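Local coordinates for isoaspartyl dipeptidase (Fervidobacterium islandicum, PDB 7CDH), which probably hydrolyses isoaspartyl (beta-aspartyl) dipeptides at a two-zinc centre, as a metallopeptidase of the amidohydrolase family with a TIM-barrel catalytic domain, at residues P78-I82 against S83-R87; R315-E319 against K320-L324; K114-S118 against E119-T123. All coordinates share one frame; numbering follows the deposited sequence. Where two conformers were deposited one is given.

Interaction 1: residues P78-I82 against S83-R87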
loop_
_atom_site.group_PDB
_atom_site.type_symbol
_atom_site.label_atom_id
_atom_site.label_comp_id
_atom_site.label_asym_id
_atom_site.label_seq_id
_atom_site.Cartn_x
_atom_site.Cartn_y
_atom_site.Cartn_z
ATOM N N PRO A 78 -12.411 -13.680 29.824
ATOM C CA PRO A 78 -13.386 -12.614 29.688
ATOM C C PRO A 78 -12.760 -11.234 29.940
ATOM O O PRO A 78 -11.686 -11.151 30.477
ATOM C CB PRO A 78 -14.498 -12.952 30.698
ATOM C CG PRO A 78 -13.961 -14.045 31.592
ATOM C CD PRO A 78 -12.681 -14.564 30.969
ATOM N N GLU A 79 -13.476 -10.186 29.540
ATOM C CA GLU A 79 -13.078 -8.784 29.759
ATOM C C GLU A 79 -13.237 -8.456 31.255
ATOM O O GLU A 79 -13.846 -9.223 31.974
ATOM C CB GLU A 79 -13.806 -7.884 28.753
ATOM C CG GLU A 79 -15.253 -7.556 29.049
ATOM C CD GLU A 79 -15.831 -6.437 28.181
ATOM O OE1 GLU A 79 -15.062 -5.828 27.421
ATOM O OE2 GLU A 79 -17.044 -6.153 28.270
ATOM N N LEU A 80 -12.591 -7.395 31.718
ATOM C CA LEU A 80 -12.640 -6.929 33.119
ATOM C C LEU A 80 -14.039 -6.424 33.411
ATOM O O LEU A 80 -14.577 -5.721 32.546
ATOM C CB LEU A 80 -11.662 -5.768 33.258
ATOM C CG LEU A 80 -11.577 -5.191 34.659
ATOM C CD1 LEU A 80 -10.918 -6.187 35.595
ATOM C CD2 LEU A 80 -10.822 -3.882 34.649
ATOM N N LYS A 81 -14.587 -6.694 34.593
ATOM C CA LYS A 81 -15.854 -6.027 35.019
ATOM C C LYS A 81 -15.472 -4.831 35.901
ATOM O O LYS A 81 -14.589 -5.002 36.749
ATOM C CB LYS A 81 -16.771 -6.993 35.766
ATOM C CG LYS A 81 -16.743 -8.454 35.328
ATOM C CD LYS A 81 -17.974 -8.893 34.535
ATOM C CE LYS A 81 -19.114 -9.427 35.382
ATOM N NZ LYS A 81 -18.648 -10.412 36.390
ATOM N N ILE A 82 -16.081 -3.661 35.710
ATOM C CA ILE A 82 -15.774 -2.498 36.578
ATOM C C ILE A 82 -16.085 -2.843 38.039
ATOM O O ILE A 82 -15.326 -2.406 38.925
ATOM C CB ILE A 82 -16.490 -1.206 36.177
ATOM C CG1 ILE A 82 -15.941 -0.085 37.059
ATOM C CG2 ILE A 82 -18.014 -1.319 36.265
ATOM C CD1 ILE A 82 -15.940 1.271 36.406
ATOM N N SER A 83 -17.162 -3.584 38.286
ATOM C CA SER A 83 -17.544 -4.044 39.646
ATOM C C SER A 83 -16.368 -4.777 40.336
ATOM O O SER A 83 -16.252 -4.614 41.544
ATOM C CB SER A 83 -18.795 -4.885 39.586
ATOM O OG SER A 83 -18.482 -6.225 39.220
ATOM N N ASP A 84 -15.542 -5.562 39.619
ATOM C CA ASP A 84 -14.331 -6.237 40.176
ATOM C C ASP A 84 -13.367 -5.181 40.733
ATOM O O ASP A 84 -12.762 -5.397 41.812
ATOM C CB ASP A 84 -13.488 -6.942 39.113
ATOM C CG ASP A 84 -13.601 -8.452 39.004
ATOM O OD1 ASP A 84 -14.746 -8.970 39.015
ATOM O OD2 ASP A 84 -12.520 -9.097 38.833
ATOM N N CYS A 85 -13.162 -4.120 39.947
ATOM C CA CYS A 85 -12.257 -2.992 40.261
ATOM C C CYS A 85 -12.709 -2.326 41.561
ATOM O O CYS A 85 -11.894 -2.215 42.483
ATOM C CB CYS A 85 -12.250 -1.975 39.124
ATOM S SG CYS A 85 -11.347 -2.583 37.684
ATOM N N ILE A 86 -13.967 -1.908 41.591
ATOM C CA ILE A 86 -14.569 -1.137 42.703
ATOM C C ILE A 86 -14.371 -1.918 44.010
ATOM O O ILE A 86 -13.833 -1.353 44.980
ATOM C CB ILE A 86 -16.039 -0.814 42.376
ATOM C CG1 ILE A 86 -16.143 0.032 41.100
ATOM C CG2 ILE A 86 -16.717 -0.115 43.547
ATOM C CD1 ILE A 86 -17.561 0.256 40.596
ATOM N N ARG A 87 -14.724 -3.200 44.048
ATOM C CA ARG A 87 -14.704 -3.957 45.326
ATOM C C ARG A 87 -13.278 -4.468 45.601
ATOM O O ARG A 87 -13.082 -5.135 46.631
ATOM C CB ARG A 87 -15.813 -5.018 45.333
ATOM C CG ARG A 87 -15.403 -6.430 44.941
ATOM C CD ARG A 87 -16.587 -7.392 44.866
ATOM N NE ARG A 87 -17.812 -6.836 45.448
ATOM C CZ ARG A 87 -18.938 -6.571 44.787
ATOM N NH1 ARG A 87 -19.971 -6.060 45.439
ATOM N NH2 ARG A 87 -19.046 -6.831 43.492
#

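Interaction 2: residues R315-E319 against K320-L324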
loop_
_atom_site.group_PDB
_atom_site.type_symbol
_atom_site.label_atom_id
_atom_site.label_comp_id
_atom_site.label_asym_id
_atom_site.label_seq_id
_atom_site.Cartn_x
_atom_site.Cartn_y
_atom_site.Cartn_z
ATOM N N ARG A 315 -2.164 -6.444 51.909
ATOM C CA ARG A 315 -2.557 -7.053 53.199
ATOM C C ARG A 315 -1.529 -8.124 53.594
ATOM O O ARG A 315 -1.226 -8.218 54.798
ATOM C CB ARG A 315 -3.974 -7.615 53.134
ATOM C CG ARG A 315 -5.045 -6.542 53.228
ATOM C CD ARG A 315 -6.429 -7.124 53.305
ATOM N NE ARG A 315 -6.649 -7.672 54.632
ATOM C CZ ARG A 315 -7.830 -8.075 55.117
ATOM N NH1 ARG A 315 -8.923 -8.000 54.377
ATOM N NH2 ARG A 315 -7.908 -8.547 56.354
ATOM N N LYS A 316 -0.957 -8.873 52.653
ATOM C CA LYS A 316 0.033 -9.915 53.023
ATOM C C LYS A 316 1.338 -9.264 53.491
ATOM O O LYS A 316 2.024 -9.865 54.337
ATOM C CB LYS A 316 0.288 -10.909 51.889
ATOM C CG LYS A 316 -0.782 -11.979 51.714
ATOM C CD LYS A 316 -1.221 -12.681 52.977
ATOM C CE LYS A 316 -1.810 -14.051 52.702
ATOM N NZ LYS A 316 -2.888 -14.414 53.657
ATOM N N VAL A 317 1.680 -8.085 52.982
ATOM C CA VAL A 317 2.949 -7.403 53.365
ATOM C C VAL A 317 2.773 -6.778 54.770
ATOM O O VAL A 317 3.686 -6.924 55.596
ATOM C CB VAL A 317 3.401 -6.404 52.282
ATOM C CG1 VAL A 317 4.702 -5.687 52.670
ATOM C CG2 VAL A 317 3.583 -7.107 50.949
ATOM N N LEU A 318 1.606 -6.208 55.070
ATOM C CA LEU A 318 1.291 -5.627 56.389
ATOM C C LEU A 318 1.497 -6.695 57.474
ATOM O O LEU A 318 2.149 -6.383 58.490
ATOM C CB LEU A 318 -0.147 -5.113 56.391
ATOM C CG LEU A 318 -0.427 -3.895 55.520
ATOM C CD1 LEU A 318 -1.891 -3.483 55.635
ATOM C CD2 LEU A 318 0.509 -2.740 55.850
ATOM N N GLU A 319 0.962 -7.893 57.266
ATOM C CA GLU A 319 1.073 -9.066 58.179
ATOM C C GLU A 319 2.539 -9.480 58.412
ATOM O O GLU A 319 2.755 -10.384 59.225
ATOM C CB GLU A 319 0.327 -10.273 57.600
ATOM C CG GLU A 319 -1.178 -10.103 57.538
ATOM C CD GLU A 319 -1.946 -11.246 56.880
ATOM O OE1 GLU A 319 -1.328 -12.340 56.587
ATOM O OE2 GLU A 319 -3.174 -11.041 56.663
ATOM N N LYS A 320 3.498 -8.913 57.687
ATOM C CA LYS A 320 4.947 -9.129 57.930
ATOM C C LYS A 320 5.540 -7.933 58.706
ATOM O O LYS A 320 6.774 -7.850 58.839
ATOM C CB LYS A 320 5.655 -9.373 56.594
ATOM C CG LYS A 320 5.420 -10.747 55.987
ATOM C CD LYS A 320 6.708 -11.395 55.520
ATOM C CE LYS A 320 6.530 -12.826 55.060
ATOM N NZ LYS A 320 5.747 -13.634 56.030
ATOM N N GLY A 321 4.699 -7.021 59.191
ATOM C CA GLY A 321 5.113 -5.913 60.067
ATOM C C GLY A 321 5.465 -4.608 59.364
ATOM O O GLY A 321 5.631 -3.599 60.132
ATOM N N LEU A 322 5.559 -4.567 58.019
ATOM C CA LEU A 322 5.878 -3.308 57.273
ATOM C C LEU A 322 4.789 -2.279 57.527
ATOM O O LEU A 322 3.633 -2.622 57.649
ATOM C CB LEU A 322 6.047 -3.560 55.777
ATOM C CG LEU A 322 7.416 -4.111 55.376
ATOM C CD1 LEU A 322 7.519 -5.601 55.719
ATOM C CD2 LEU A 322 7.714 -3.858 53.895
ATOM N N PRO A 323 5.143 -0.995 57.688
ATOM C CA PRO A 323 4.154 0.064 57.905
ATOM C C PRO A 323 3.351 0.415 56.635
ATOM O O PRO A 323 3.893 0.437 55.567
ATOM C CB PRO A 323 4.992 1.277 58.385
ATOM C CG PRO A 323 6.402 1.025 57.887
ATOM C CD PRO A 323 6.520 -0.477 57.668
ATOM N N LEU A 324 2.066 0.696 56.806
ATOM C CA LEU A 324 1.107 0.942 55.719
ATOM C C LEU A 324 1.564 2.139 54.876
ATOM O O LEU A 324 1.530 2.042 53.650
ATOM C CB LEU A 324 -0.285 1.143 56.317
ATOM C CG LEU A 324 -1.384 1.381 55.280
ATOM C CD1 LEU A 324 -1.431 0.240 54.247
ATOM C CD2 LEU A 324 -2.720 1.534 55.969
#

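Interaction 3: residues K114-S118 against E119-T123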
loop_
_atom_site.group_PDB
_atom_site.type_symbol
_atom_site.label_atom_id
_atom_site.label_comp_id
_atom_site.label_asym_id
_atom_site.label_seq_id
_atom_site.Cartn_x
_atom_site.Cartn_y
_atom_site.Cartn_z
ATOM N N LYS A 114 -12.508 3.321 27.444
ATOM C CA LYS A 114 -13.456 4.474 27.428
ATOM C C LYS A 114 -14.717 4.123 28.211
ATOM O O LYS A 114 -15.259 5.040 28.874
ATOM C CB LYS A 114 -13.880 4.868 26.015
ATOM C CG LYS A 114 -12.848 5.704 25.289
ATOM C CD LYS A 114 -12.777 7.056 25.864
ATOM C CE LYS A 114 -12.045 8.049 25.010
ATOM N NZ LYS A 114 -12.711 9.367 25.100
ATOM N N SER A 115 -15.167 2.870 28.150
ATOM C CA SER A 115 -16.414 2.506 28.847
ATOM C C SER A 115 -16.137 2.363 30.355
ATOM O O SER A 115 -17.007 2.801 31.143
ATOM C CB SER A 115 -17.098 1.313 28.250
ATOM O OG SER A 115 -16.342 0.165 28.443
ATOM N N LEU A 116 -15.011 1.764 30.751
ATOM C CA LEU A 116 -14.578 1.777 32.168
ATOM C C LEU A 116 -14.536 3.234 32.641
ATOM O O LEU A 116 -15.044 3.504 33.699
ATOM C CB LEU A 116 -13.225 1.090 32.312
ATOM C CG LEU A 116 -13.238 -0.407 32.027
ATOM C CD1 LEU A 116 -11.834 -0.991 32.072
ATOM C CD2 LEU A 116 -14.120 -1.121 33.006
ATOM N N GLU A 117 -14.090 4.175 31.831
ATOM C CA GLU A 117 -13.947 5.568 32.317
ATOM C C GLU A 117 -15.343 6.178 32.527
ATOM O O GLU A 117 -15.515 7.003 33.437
ATOM C CB GLU A 117 -13.073 6.376 31.358
ATOM C CG GLU A 117 -13.001 7.853 31.691
ATOM C CD GLU A 117 -12.382 8.766 30.637
ATOM O OE1 GLU A 117 -12.112 8.306 29.484
ATOM O OE2 GLU A 117 -12.184 9.958 30.960
ATOM N N SER A 118 -16.303 5.825 31.684
ATOM C CA SER A 118 -17.687 6.350 31.733
ATOM C C SER A 118 -18.345 5.946 33.041
ATOM O O SER A 118 -19.151 6.725 33.536
ATOM C CB SER A 118 -18.508 5.864 30.585
ATOM O OG SER A 118 -18.273 6.712 29.502
ATOM N N GLU A 119 -18.063 4.739 33.500
ATOM C CA GLU A 119 -18.667 4.118 34.699
ATOM C C GLU A 119 -17.934 4.632 35.951
ATOM O O GLU A 119 -18.357 4.267 37.030
ATOM C CB GLU A 119 -18.583 2.601 34.553
ATOM C CG GLU A 119 -19.394 2.053 33.386
ATOM C CD GLU A 119 -20.783 1.572 33.772
ATOM O OE1 GLU A 119 -21.026 0.336 33.685
ATOM O OE2 GLU A 119 -21.610 2.426 34.193
ATOM N N GLY A 120 -16.858 5.413 35.790
ATOM C CA GLY A 120 -16.225 6.205 36.859
ATOM C C GLY A 120 -14.774 5.820 37.130
ATOM O O GLY A 120 -14.162 6.448 37.998
ATOM N N LEU A 121 -14.226 4.844 36.410
ATOM C CA LEU A 121 -12.802 4.435 36.535
ATOM C C LEU A 121 -11.907 5.454 35.807
ATOM O O LEU A 121 -12.428 6.338 35.127
ATOM C CB LEU A 121 -12.693 3.034 35.952
ATOM C CG LEU A 121 -11.709 2.105 36.626
ATOM C CD1 LEU A 121 -12.078 1.909 38.085
ATOM C CD2 LEU A 121 -11.652 0.777 35.880
ATOM N N ASN A 122 -10.598 5.407 36.044
ATOM C CA ASN A 122 -9.556 6.201 35.335
ATOM C C ASN A 122 -8.734 5.175 34.581
ATOM O O ASN A 122 -8.354 4.139 35.243
ATOM C CB ASN A 122 -8.604 6.944 36.281
ATOM C CG ASN A 122 -9.336 7.774 37.314
ATOM O OD1 ASN A 122 -9.653 8.944 37.071
ATOM N ND2 ASN A 122 -9.600 7.172 38.458
ATOM N N THR A 123 -8.525 5.384 33.280
ATOM C CA THR A 123 -7.941 4.347 32.390
ATOM C C THR A 123 -6.903 4.966 31.469
ATOM O O THR A 123 -7.131 6.086 30.976
ATOM C CB THR A 123 -9.014 3.700 31.514
ATOM O OG1 THR A 123 -9.583 4.731 30.692
ATOM C CG2 THR A 123 -10.090 3.085 32.356
#

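Interaction 1: residues P78-I82 against S83-R87
Leu80 and Cys85 are brought together by their first torsions. In Leu80, CG stands anti to the backbone N (chi1 -179°), which sends the branched end forward along the chain; in Cys85, SG lies anti to the carbonyl carbon (chi1 -73°), on the side where Leu80 CD2 meets it. The outcome is Leu80 CD2 against Cys85 SG at 3.3 Å, an apolar contact made by one methyl of the leucine, with CD1 lying farther from the sulfur. Between these two residues the chain turns into a helix, with Lys81 at the N-cap position. Lys81 O accepts a weak, bent bond from Asp84 N at 3.1 Å. The first full helical bond follows: Ile86 N gives to Ile82 O at 3.0 Å, nearly straight at the hydrogen (165°). The two isoleucine side chains run slantwise over each other one turn apart, Ile82 CG1 touching Ile86 CD1 at 3.9 Å. On the outer side, Lys81 NZ and Asp84 OD1 stay 4.9 Å apart, too far for a salt bridge, though the opposite charges may attract weakly; a carboxylate in the first turn would also suit the positive end of the helix dipole. At the far end of the loop, Pro78 reaches Phe385 of the second subunit. The short helix 82-86 lies on the connection between the parallel strands 51-59 and 90-95. Leu80 and Ile82 lie against Leu116 of helix 106-118, and Ile86 packs on Leu374, Met375 and Met380 of strands 372-376 and 379-380.

Interaction 2: residues R315-E319 against K320-L324
Val317 and Leu318 offer their carbonyl groups by the face rather than along the plane. Lys320 N stands over the carbonyl plane of Val317, 57° out of it, and donates to Val317 O at 2.9 Å; Gly321 N is placed likewise over that of Leu318, 48° out, and donates to Leu318 O at 2.7 Å. The second bond closes a type I turn from Leu318 to Gly321. Gly321 has a positive phi of 92°, where a side chain would run into the carbonyl O of Lys320. Past the turn the chain doubles back, and two pairs of apolar side chains close beneath it. Val317 CG1 meets Leu322 CD2 at 3.7 Å, and Leu318 CD2 reaches across to Leu322 O at 3.6 Å and to Leu324 CD1 at 3.9 Å. With an alanine in place of Leu322, Val317 CG1 would probably lose its methyl partner and a gap would open toward Tyr272 and Val327. At the outer surface, Lys316 NZ and Glu319 OE1 form a long, loose salt bridge three residues apart, 3.9 Å between the two atoms. Ile268 of helix 264-273 lies against Val317 and Tyr272 of the same helix against Leu322, while Phe362 backs Leu318 and Leu324. This is a tight helix-to-helix connection: a type I turn leads the chain out of helix 309-318, and Pro323 holds the N-cap position just before helix 324-327.

Interaction 3: residues K114-S118 against E119-T123
Backbone bonds come first: Leu116 O takes Leu121 N at 3.1 Å, with the donor tilted 34° from the carbonyl plane, plus weaker, bent approaches from the amides of Glu119 and Gly120. Gly120 N also gives to Glu117 O at 3.1 Å, from above the carbonyl plane, and Glu119 N reaches Ser115 O at 3.2 Å. A weaker polar contact follows: Glu117 CA points its hydrogen at Leu121 O, 3.3 Å away. The apolar contacts gather on one methylene, where Leu116 CB meets Leu121 CD2 at 3.9 Å and Thr123 CG2 at 3.7 Å. With chi1 of 62°, Thr123 lays this methyl on Leu116 while OG1 bonds to Ala113 O and Lys150 NZ. The charged and polar ends look elsewhere: Glu117 forms a salt bridge with Lys150, and Ser118 OG bonds to Glu74 of the second subunit. Gly120 has a positive phi (119°), at which a side chain would strike the carbonyl O of Glu119. The bonds Leu121 N to Leu116 O and Gly120 N to Glu117 O, with Gly120 at positive phi, make a Schellman motif, closing helix 106-118 and passing the chain into strand 122-127, the second strand of a beta-alpha-beta crossover in the barrel.

Overall arrangement
Interactions 1 and 3 are neighbours, their centres about 11 Å apart, and they touch through side chains: Ile82 CD1 packs on Glu119 CB at 3.5 Å, and Cys85 SG lies 3.8 Å from Leu121 CD2. Interaction 1 starts helix 82-86 and interaction 3 ends helix 106-118, and the touching side chains join the two. Interaction 1 is largely buried and mainly apolar; interaction 3 combines a buried leucine side with polar ends that reach other subunits. Interaction 2 stands apart, about 25 Å and 30 Å from the others between centres, more exposed and touched by no other protein chain of the assembly.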